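PDB 6DX1: RNA-dependent RNA polymerase from Qualyub virus, which carries a viral OTU domain, a cysteine protease that probably removes ubiquitin from modified proteins. Local coordinates for residues E6-E11 and A20-S25; E66-N71 and E86-E91; T139-L144 and F151-P156. All blocks are in the same frame, centred on the assembly; numbering follows the deposited sequence.

Interaction 1 of 3, residues E6-E11 and A20-S25; sequences ENIVWE and ANVVFS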
loop_
_atom_site.group_PDB
_atom_site.type_symbol
_atom_site.label_atom_id
_atom_site.label_comp_id
_atom_site.label_asym_id
_atom_site.label_seq_id
_atom_site.Cartn_x
_atom_site.Cartn_y
_atom_site.Cartn_z
ATOM N N GLU A 6 10.817 -11.936 12.689
ATOM C CA GLU A 6 11.263 -13.327 12.615
ATOM C C GLU A 6 10.169 -14.390 12.630
ATOM O O GLU A 6 10.440 -15.510 12.184
ATOM C CB GLU A 6 12.244 -13.634 13.757
ATOM C CG GLU A 6 13.193 -12.490 14.070
ATOM C CD GLU A 6 14.511 -12.948 14.653
ATOM O OE1 GLU A 6 14.942 -14.077 14.337
ATOM O OE2 GLU A 6 15.118 -12.169 15.421
ATOM N N ASN A 7 8.965 -14.128 13.128
ATOM C CA ASN A 7 7.966 -15.178 13.288
ATOM C C ASN A 7 6.789 -15.042 12.323
ATOM O O ASN A 7 5.687 -15.501 12.628
ATOM C CB ASN A 7 7.448 -15.211 14.721
ATOM C CG ASN A 7 8.443 -15.821 15.676
ATOM O OD1 ASN A 7 9.475 -16.358 15.256
ATOM N ND2 ASN A 7 8.136 -15.752 16.967
ATOM N N ILE A 8 6.984 -14.412 11.173
ATOM C CA ILE A 8 5.906 -14.262 10.198
ATOM C C ILE A 8 6.086 -15.307 9.117
ATOM O O ILE A 8 7.178 -15.439 8.550
ATOM C CB ILE A 8 5.886 -12.852 9.588
ATOM C CG1 ILE A 8 5.723 -11.810 10.692
ATOM C CG2 ILE A 8 4.733 -12.736 8.601
ATOM C CD1 ILE A 8 5.692 -10.382 10.177
ATOM N N VAL A 9 5.012 -16.032 8.806
ATOM C CA VAL A 9 5.025 -17.028 7.740
ATOM C C VAL A 9 4.331 -16.379 6.550
ATOM O O VAL A 9 3.113 -16.480 6.387
ATOM C CB VAL A 9 4.349 -18.332 8.160
ATOM C CG1 VAL A 9 4.487 -19.371 7.050
ATOM C CG2 VAL A 9 4.952 -18.842 9.461
ATOM N N TRP A 10 5.114 -15.702 5.708
ATOM C CA TRP A 10 4.576 -15.111 4.490
ATOM C C TRP A 10 4.356 -16.202 3.454
ATOM O O TRP A 10 5.261 -16.999 3.183
ATOM C CB TRP A 10 5.530 -14.053 3.929
ATOM C CG TRP A 10 5.690 -12.831 4.774
ATOM C CD1 TRP A 10 6.781 -12.491 5.526
ATOM C CD2 TRP A 10 4.739 -11.771 4.946
ATOM N NE1 TRP A 10 6.566 -11.288 6.157
ATOM C CE2 TRP A 10 5.325 -10.823 5.813
ATOM C CE3 TRP A 10 3.455 -11.529 4.446
ATOM C CZ2 TRP A 10 4.660 -9.653 6.208
ATOM C CZ3 TRP A 10 2.794 -10.374 4.837
ATOM C CH2 TRP A 10 3.408 -9.443 5.707
ATOM N N GLU A 11 3.166 -16.229 2.871
ATOM C CA GLU A 11 2.795 -17.219 1.866
ATOM C C GLU A 11 2.622 -16.530 0.520
ATOM O O GLU A 11 1.925 -15.513 0.431
ATOM C CB GLU A 11 1.506 -17.930 2.273
ATOM C CG GLU A 11 0.985 -18.880 1.216
ATOM C CD GLU A 11 -0.074 -19.812 1.759
ATOM O OE1 GLU A 11 0.294 -20.871 2.314
ATOM O OE2 GLU A 11 -1.268 -19.474 1.637
ATOM N N ALA A 20 0.021 -13.124 5.115
ATOM C CA ALA A 20 0.272 -13.866 6.347
ATOM C C ALA A 20 -0.776 -13.532 7.395
ATOM O O ALA A 20 -1.318 -12.424 7.413
ATOM C CB ALA A 20 1.664 -13.541 6.897
ATOM N N ASN A 21 -1.038 -14.495 8.285
ATOM C CA ASN A 21 -1.717 -14.213 9.544
ATOM C C ASN A 21 -0.663 -13.778 10.550
ATOM O O ASN A 21 0.314 -14.499 10.771
ATOM C CB ASN A 21 -2.473 -15.437 10.058
ATOM C CG ASN A 21 -3.616 -15.812 9.158
ATOM O OD1 ASN A 21 -4.424 -14.959 8.803
ATOM N ND2 ASN A 21 -3.679 -17.079 8.746
ATOM N N VAL A 22 -0.831 -12.588 11.120
ATOM C CA VAL A 22 0.182 -12.029 12.011
ATOM C C VAL A 22 -0.553 -11.168 13.030
ATOM O O VAL A 22 -1.297 -10.253 12.658
ATOM C CB VAL A 22 1.252 -11.248 11.221
ATOM C CG1 VAL A 22 0.613 -10.307 10.237
ATOM C CG2 VAL A 22 2.234 -10.520 12.158
ATOM N N VAL A 23 -0.391 -11.482 14.315
ATOM C CA VAL A 23 -1.277 -10.977 15.365
ATOM C C VAL A 23 -0.467 -10.160 16.366
ATOM O O VAL A 23 0.409 -10.698 17.062
ATOM C CB VAL A 23 -2.018 -12.126 16.065
ATOM C CG1 VAL A 23 -3.021 -11.577 17.079
ATOM C CG2 VAL A 23 -2.726 -12.994 15.035
ATOM N N PHE A 24 -0.779 -8.864 16.465
ATOM C CA PHE A 24 -0.020 -8.007 17.366
ATOM C C PHE A 24 -0.782 -6.710 17.592
ATOM O O PHE A 24 -1.597 -6.302 16.765
ATOM C CB PHE A 24 1.385 -7.704 16.823
ATOM C CG PHE A 24 1.399 -6.961 15.505
ATOM C CD1 PHE A 24 1.361 -7.660 14.305
ATOM C CD2 PHE A 24 1.492 -5.581 15.460
ATOM C CE1 PHE A 24 1.405 -6.999 13.085
ATOM C CE2 PHE A 24 1.536 -4.911 14.240
ATOM C CZ PHE A 24 1.487 -5.619 13.051
ATOM N N SER A 25 -0.505 -6.074 18.726
ATOM C CA SER A 25 -1.030 -4.744 18.999
ATOM C C SER A 25 -0.145 -3.738 18.271
ATOM O O SER A 25 1.061 -3.675 18.535
ATOM C CB SER A 25 -1.044 -4.504 20.511
ATOM O OG SER A 25 -1.281 -3.142 20.828
HETATM O O HOH W 1 0.341 -17.062 8.203
HETATM O O HOH W 2 2.370 -15.851 9.764
#

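Interaction 2 of 3, residues E66-N71 and E86-E91; sequences EFAETN and EHYARE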
loop_
_atom_site.group_PDB
_atom_site.type_symbol
_atom_site.label_atom_id
_atom_site.label_comp_id
_atom_site.label_asym_id
_atom_site.label_seq_id
_atom_site.Cartn_x
_atom_site.Cartn_y
_atom_site.Cartn_z
ATOM N N GLU A 66 2.555 7.348 -14.310
ATOM C CA GLU A 66 3.766 7.466 -15.117
ATOM C C GLU A 66 4.549 6.162 -15.147
ATOM O O GLU A 66 5.068 5.773 -16.199
ATOM C CB GLU A 66 4.639 8.604 -14.598
ATOM C CG GLU A 66 4.139 9.963 -15.061
ATOM C CD GLU A 66 4.611 11.096 -14.185
ATOM O OE1 GLU A 66 4.097 12.226 -14.352
ATOM O OE2 GLU A 66 5.504 10.869 -13.335
ATOM N N PHE A 67 4.658 5.474 -14.003
ATOM C CA PHE A 67 5.357 4.192 -13.995
ATOM C C PHE A 67 4.594 3.141 -14.792
ATOM O O PHE A 67 5.204 2.270 -15.426
ATOM C CB PHE A 67 5.582 3.717 -12.559
ATOM C CG PHE A 67 6.565 2.582 -12.439
ATOM C CD1 PHE A 67 7.924 2.807 -12.589
ATOM C CD2 PHE A 67 6.126 1.294 -12.157
ATOM C CE1 PHE A 67 8.843 1.762 -12.462
ATOM C CE2 PHE A 67 7.038 0.248 -12.030
ATOM C CZ PHE A 67 8.394 0.486 -12.183
ATOM N N ALA A 68 3.262 3.192 -14.767
ATOM C CA ALA A 68 2.493 2.276 -15.601
ATOM C C ALA A 68 2.837 2.468 -17.073
ATOM O O ALA A 68 2.914 1.495 -17.835
ATOM C CB ALA A 68 0.996 2.472 -15.366
ATOM N N GLU A 69 3.060 3.718 -17.489
ATOM C CA GLU A 69 3.389 3.993 -18.887
ATOM C C GLU A 69 4.813 3.566 -19.232
ATOM O O GLU A 69 5.044 2.956 -20.283
ATOM C CB GLU A 69 3.188 5.476 -19.188
ATOM C CG GLU A 69 1.753 5.878 -19.237
ATOM C CD GLU A 69 1.549 7.316 -18.868
ATOM O OE1 GLU A 69 0.482 7.588 -18.291
ATOM O OE2 GLU A 69 2.442 8.167 -19.136
ATOM N N THR A 70 5.779 3.860 -18.363
ATOM C CA THR A 70 7.175 3.619 -18.709
ATOM C C THR A 70 7.602 2.180 -18.450
ATOM O O THR A 70 8.567 1.707 -19.064
ATOM C CB THR A 70 8.085 4.577 -17.930
ATOM O OG1 THR A 70 7.934 4.351 -16.522
ATOM C CG2 THR A 70 7.729 6.034 -18.247
ATOM N N ASN A 71 6.907 1.478 -17.561
ATOM C CA ASN A 71 7.352 0.176 -17.076
ATOM C C ASN A 71 6.206 -0.827 -17.071
ATOM O O ASN A 71 6.155 -1.718 -16.216
ATOM C CB ASN A 71 7.967 0.302 -15.679
ATOM C CG ASN A 71 9.292 1.046 -15.685
ATOM O OD1 ASN A 71 9.344 2.252 -15.937
ATOM N ND2 ASN A 71 10.374 0.328 -15.397
ATOM N N GLU A 86 -2.942 3.457 -20.870
ATOM C CA GLU A 86 -3.937 4.495 -21.100
ATOM C C GLU A 86 -5.238 4.166 -20.382
ATOM O O GLU A 86 -5.898 5.061 -19.838
ATOM C CB GLU A 86 -4.162 4.678 -22.605
ATOM C CG GLU A 86 -2.869 4.846 -23.430
ATOM C CD GLU A 86 -2.141 3.524 -23.671
ATOM O OE1 GLU A 86 -0.937 3.534 -23.988
ATOM O OE2 GLU A 86 -2.784 2.467 -23.544
ATOM N N HIS A 87 -5.613 2.885 -20.360
ATOM C CA HIS A 87 -6.793 2.458 -19.613
ATOM C C HIS A 87 -6.615 2.712 -18.118
ATOM O O HIS A 87 -7.524 3.232 -17.459
ATOM C CB HIS A 87 -7.074 0.978 -19.896
ATOM C CG HIS A 87 -8.255 0.421 -19.161
ATOM N ND1 HIS A 87 -8.414 -0.928 -18.926
ATOM C CD2 HIS A 87 -9.335 1.027 -18.614
ATOM C CE1 HIS A 87 -9.534 -1.127 -18.255
ATOM N NE2 HIS A 87 -10.114 0.042 -18.056
ATOM N N TYR A 88 -5.443 2.373 -17.568
ATOM C CA TYR A 88 -5.203 2.645 -16.151
ATOM C C TYR A 88 -5.264 4.141 -15.855
ATOM O O TYR A 88 -5.866 4.559 -14.858
ATOM C CB TYR A 88 -3.850 2.074 -15.712
ATOM C CG TYR A 88 -3.505 2.480 -14.299
ATOM C CD1 TYR A 88 -4.227 1.977 -13.235
ATOM C CD2 TYR A 88 -2.499 3.408 -14.041
ATOM C CE1 TYR A 88 -3.951 2.362 -11.938
ATOM C CE2 TYR A 88 -2.208 3.804 -12.740
ATOM C CZ TYR A 88 -2.951 3.274 -11.696
ATOM O OH TYR A 88 -2.697 3.646 -10.394
ATOM N N ALA A 89 -4.638 4.961 -16.703
ATOM C CA ALA A 89 -4.650 6.406 -16.480
ATOM C C ALA A 89 -6.071 6.948 -16.508
ATOM O O ALA A 89 -6.436 7.800 -15.687
ATOM C CB ALA A 89 -3.791 7.110 -17.532
ATOM N N ARG A 90 -6.886 6.452 -17.444
ATOM C CA ARG A 90 -8.268 6.898 -17.565
ATOM C C ARG A 90 -9.057 6.600 -16.300
ATOM O O ARG A 90 -9.760 7.473 -15.779
ATOM C CB ARG A 90 -8.907 6.229 -18.793
ATOM C CG ARG A 90 -10.425 6.250 -18.887
ATOM C CD ARG A 90 -10.887 5.659 -20.226
ATOM N NE ARG A 90 -9.807 5.669 -21.227
ATOM C CZ ARG A 90 -9.317 4.570 -21.808
ATOM N NH1 ARG A 90 -9.840 3.402 -21.484
ATOM N NH2 ARG A 90 -8.305 4.617 -22.684
ATOM N N GLU A 91 -8.936 5.381 -15.775
ATOM C CA GLU A 91 -9.718 5.001 -14.605
ATOM C C GLU A 91 -9.192 5.654 -13.332
ATOM O O GLU A 91 -9.979 6.060 -12.470
ATOM C CB GLU A 91 -9.734 3.480 -14.460
ATOM C CG GLU A 91 -10.513 2.785 -15.566
ATOM C CD GLU A 91 -11.985 3.135 -15.528
ATOM O OE1 GLU A 91 -12.583 3.064 -14.436
ATOM O OE2 GLU A 91 -12.539 3.497 -16.588
#

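Interaction 3 of 3, residues T139-L144 and F151-P156; sequences TAINLL and FDFLVP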
loop_
_atom_site.group_PDB
_atom_site.type_symbol
_atom_site.label_atom_id
_atom_site.label_comp_id
_atom_site.label_asym_id
_atom_site.label_seq_id
_atom_site.Cartn_x
_atom_site.Cartn_y
_atom_site.Cartn_z
ATOM N N THR A 139 11.810 -1.798 6.662
ATOM C CA THR A 139 12.178 -1.292 5.342
ATOM C C THR A 139 10.959 -1.110 4.443
ATOM O O THR A 139 11.065 -1.200 3.211
ATOM C CB THR A 139 13.176 -2.218 4.658
ATOM O OG1 THR A 139 12.503 -3.421 4.255
ATOM C CG2 THR A 139 14.332 -2.550 5.604
ATOM N N ALA A 140 9.795 -0.877 5.037
ATOM C CA ALA A 140 8.559 -0.853 4.270
ATOM C C ALA A 140 7.807 0.454 4.470
ATOM O O ALA A 140 8.005 1.184 5.454
ATOM C CB ALA A 140 7.630 -2.019 4.652
ATOM N N ILE A 141 6.940 0.737 3.501
ATOM C CA ILE A 141 5.816 1.639 3.725
ATOM C C ILE A 141 4.726 0.799 4.383
ATOM O O ILE A 141 4.181 -0.114 3.758
ATOM C CB ILE A 141 5.314 2.265 2.422
ATOM C CG1 ILE A 141 6.457 2.963 1.679
ATOM C CG2 ILE A 141 4.166 3.237 2.710
ATOM C CD1 ILE A 141 6.034 3.573 0.337
ATOM N N ASN A 142 4.427 1.091 5.640
ATOM C CA ASN A 142 3.447 0.354 6.428
ATOM C C ASN A 142 2.130 1.114 6.464
ATOM O O ASN A 142 2.098 2.273 6.873
ATOM C CB ASN A 142 3.954 0.141 7.856
ATOM C CG ASN A 142 5.202 -0.719 7.903
ATOM O OD1 ASN A 142 5.114 -1.946 7.916
ATOM N ND2 ASN A 142 6.370 -0.084 7.908
ATOM N N LEU A 143 1.042 0.449 6.074
ATOM C CA LEU A 143 -0.282 1.058 6.101
ATOM C C LEU A 143 -1.202 0.273 7.029
ATOM O O LEU A 143 -1.172 -0.966 7.058
ATOM C CB LEU A 143 -0.902 1.104 4.698
ATOM C CG LEU A 143 -0.169 1.863 3.593
ATOM C CD1 LEU A 143 -1.131 2.127 2.442
ATOM C CD2 LEU A 143 0.414 3.167 4.103
ATOM N N LEU A 144 -2.028 0.986 7.789
ATOM C CA LEU A 144 -3.047 0.334 8.600
ATOM C C LEU A 144 -4.297 0.238 7.736
ATOM O O LEU A 144 -4.841 1.263 7.306
ATOM C CB LEU A 144 -3.316 1.102 9.891
ATOM C CG LEU A 144 -4.171 0.364 10.919
ATOM C CD1 LEU A 144 -3.381 -0.790 11.547
ATOM C CD2 LEU A 144 -4.688 1.310 12.007
ATOM N N PHE A 151 -7.257 3.505 4.649
ATOM C CA PHE A 151 -5.847 3.298 4.980
ATOM C C PHE A 151 -5.338 4.470 5.799
ATOM O O PHE A 151 -5.506 5.627 5.397
ATOM C CB PHE A 151 -4.973 3.190 3.726
ATOM C CG PHE A 151 -5.252 1.979 2.869
ATOM C CD1 PHE A 151 -4.602 0.775 3.116
ATOM C CD2 PHE A 151 -6.115 2.064 1.782
ATOM C CE1 PHE A 151 -4.842 -0.342 2.304
ATOM C CE2 PHE A 151 -6.362 0.955 0.968
ATOM C CZ PHE A 151 -5.727 -0.250 1.239
ATOM N N ASP A 152 -4.675 4.169 6.909
ATOM C CA ASP A 152 -3.882 5.145 7.643
ATOM C C ASP A 152 -2.407 4.784 7.537
ATOM O O ASP A 152 -2.040 3.687 7.107
ATOM C CB ASP A 152 -4.324 5.204 9.102
ATOM C CG ASP A 152 -5.744 5.730 9.252
ATOM O OD1 ASP A 152 -6.570 5.049 9.895
ATOM O OD2 ASP A 152 -6.021 6.832 8.723
ATOM N N PHE A 153 -1.542 5.718 7.932
ATOM C CA PHE A 153 -0.105 5.516 7.815
ATOM C C PHE A 153 0.474 5.070 9.153
ATOM O O PHE A 153 0.046 5.530 10.210
ATOM C CB PHE A 153 0.579 6.805 7.355
ATOM C CG PHE A 153 2.069 6.707 7.240
ATOM C CD1 PHE A 153 2.666 5.702 6.492
ATOM C CD2 PHE A 153 2.877 7.659 7.839
ATOM C CE1 PHE A 153 4.046 5.629 6.371
ATOM C CE2 PHE A 153 4.259 7.599 7.717
ATOM C CZ PHE A 153 4.849 6.573 6.993
ATOM N N LEU A 154 1.441 4.160 9.108
ATOM C CA LEU A 154 2.071 3.652 10.322
ATOM C C LEU A 154 3.562 3.958 10.275
ATOM O O LEU A 154 4.234 3.590 9.310
ATOM C CB LEU A 154 1.843 2.142 10.464
ATOM C CG LEU A 154 0.409 1.692 10.726
ATOM C CD1 LEU A 154 0.358 0.169 10.569
ATOM C CD2 LEU A 154 -0.064 2.089 12.101
ATOM N N VAL A 155 4.076 4.615 11.310
ATOM C CA VAL A 155 5.498 4.941 11.416
ATOM C C VAL A 155 6.145 3.960 12.403
ATOM O O VAL A 155 5.736 3.931 13.568
ATOM C CB VAL A 155 5.731 6.381 11.885
ATOM C CG1 VAL A 155 7.219 6.713 11.800
ATOM C CG2 VAL A 155 4.909 7.365 11.077
ATOM N N PRO A 156 7.146 3.194 11.989
ATOM C CA PRO A 156 7.802 2.284 12.935
ATOM C C PRO A 156 8.459 3.050 14.073
ATOM O O PRO A 156 9.076 4.100 13.870
ATOM C CB PRO A 156 8.845 1.564 12.072
ATOM C CG PRO A 156 8.342 1.711 10.669
ATOM C CD PRO A 156 7.672 3.049 10.623
HETATM O O HOH W 3 5.894 2.868 7.381
#

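Interaction 1 of 3, residues E6-E11 and A20-S25
Trp10 and Ala20 bring the two backbones closest, their CA atoms 4.9 Å apart, and the chains then splay so that Ile8 CA and Val22 CA lie 6.4 Å from each other. The arrangement is the frayed mouth of a beta hairpin at the border of the OTU sheet: strands 11-14 and 17-25 pair beyond it, beginning with backbone bonding between Glu11 and Gln19, whereas residues 6-10 make no direct hydrogen bond to segment 20-25. Two waters fill the gap. One accepts from Val9 N at 2.8 Å and donates to Asn21 O at 2.7 Å; the other accepts from Asn21 N and donates only weakly to Val9 O. Peptide groups of the two segments are thus bridged through solvent.

The apolar side of the contact is built on Ala20, whose single methyl lies against the six-membered ring of Trp10, toward its rim. Trp10 CB points away from the strand, but with CG beside the backbone N and anti to the carbonyl carbon (chi1 -67°) the indole folds back above it. Ala20 CB makes an off-centre CH-pi contact, 4.1 Å from the centroid of the six-membered ring and 29° off its normal. Ile8 CG2 sits on the same side of the indole and also touches the alanine methyl. A beta-branched residue suits this spot, because its other branch extends straight (chi2 180°) and carries Ile8 CD1 to within 4.0 Å of Val22 CG2. Arg131 adds a cation-pi contact to the indole, and Ala20 and Val22 pair through their backbones with strand 125-132. The tightest approach is made by Ala20 CB, which lies 3.3 Å from Val9 O.

Interaction 2 of 3, residues E66-N71 and E86-E91
The Tyr88 ring meets Ala68 obliquely, the alanine CB standing 3.9 Å from ring atom CD2. With CG anti to the backbone N (chi1 173°), the phenol reaches out of segment 86-91 toward the neighbouring helix, and Phe82 packs against it edge-to-face. Two other flat groups are approached from within their own segments. Asn71 CB lies 3.5 Å above the plane of the Phe67 ring, displaced toward its rim, and Glu86 O lies above one face of the Arg90 guanidinium, toward its rim.

The contact itself is small and almost wholly apolar. Ala68 and Tyr88 have their CA atoms 7.7 Å apart, and alanine suits such a spacing because its methyl fills the gap without pushing the helices apart. The second touch is looser: the extended chain of exposed Glu69 brings Glu69 OE1 to 4.4 Å from Ala89 CB, skirting the outer margin of the buried patch. Tyrosine serves its place twice over, since the ring fills the interface while OH is hydrogen-bonded to Glu103 OE2, which satisfies a polar atom on a buried residue.

Where helix 57-70 ends, the chain stays tied to its last turn. Asn71 N bonds to Phe67 O at 2.8 Å, and Thr70 OG1 donates to Asn71 OD1 over 2.6 Å, in the carbonyl plane and on a lone pair of the amide oxygen. Asn71 ND2 is bonded in turn to Glu74 OE2.

This is helix-to-helix packing in the helical part of the OTU cysteine-protease fold, remote from hairpin 140-156: the short helix 85-92 lies against the C-terminal turns of helix 57-70, while helix 101-111 receives Phe67 on Ile106 and Leu110 and Tyr88 on Val102.

Interaction 3 of 3, residues T139-L144 and F151-P156
Leu143 lies against both phenylalanines of the partner strand, and each of its outer carbons has a neighbour of its own. At the root, Leu143 CB is 3.7 Å from Asp152 O. CG stands beside the backbone N (chi1 -59°), and from it the branches diverge: Leu143 CD1 meets Phe151 CD1 at 3.8 Å, while Leu143 CD2 approaches the edge of the Phe153 ring, 4.1 Å from Phe153 CD1. A forked aliphatic chain is well suited to bridging two rings. Leu143 also touches Phe42 and Ala45 of helix 41-51, which packs on this face.

The strands are antiparallel. Leu144 and Asp152 form a hydrogen-bonded pair, with Leu144 N to Asp152 O at 2.8 Å and Asp152 N to Leu144 O at 2.9 Å. On the face away from Leu143, which carries Leu144, Asp152 and Leu154, Leu144 CB packs 3.9 Å from Leu154 CD1. Toward the other end a water accepts from Asn142 N and ND2 and donates to Leu154 O at 2.6 Å. The buried Asn142 amide is further held by Trp118 NE1 and Tyr137 O.

Asp152 OD2 is hydrogen-bonded to His150 NE2 and to Thr35 N, so the hairpin of strands 140-146 and 150-156 presents a coupled His-Asp pair, consistent with that of the catalytic triad in OTU cysteine proteases.

In the fold
Interactions 1 and 3 belong to one mixed sheet: strand 17-25 lies near one border, whereas the hairpin of interaction 3 sits deeper, with strands 125-132 and 114-120 in between. Their centres are 16 Å apart and their nearest atoms about 6 Å. Interaction 2 joins helices instead, and lies across the chain's centre from both others, its own centre 33 Å from interaction 1 and 25 Å from interaction 3. Of the three, interaction 3 is closest to the presumed active site, through Asp152 and through helix 41-51, which in OTU proteases carries the nucleophilic cysteine at its start. The nearest atoms of interactions 2 and 3 are about 12 Å apart.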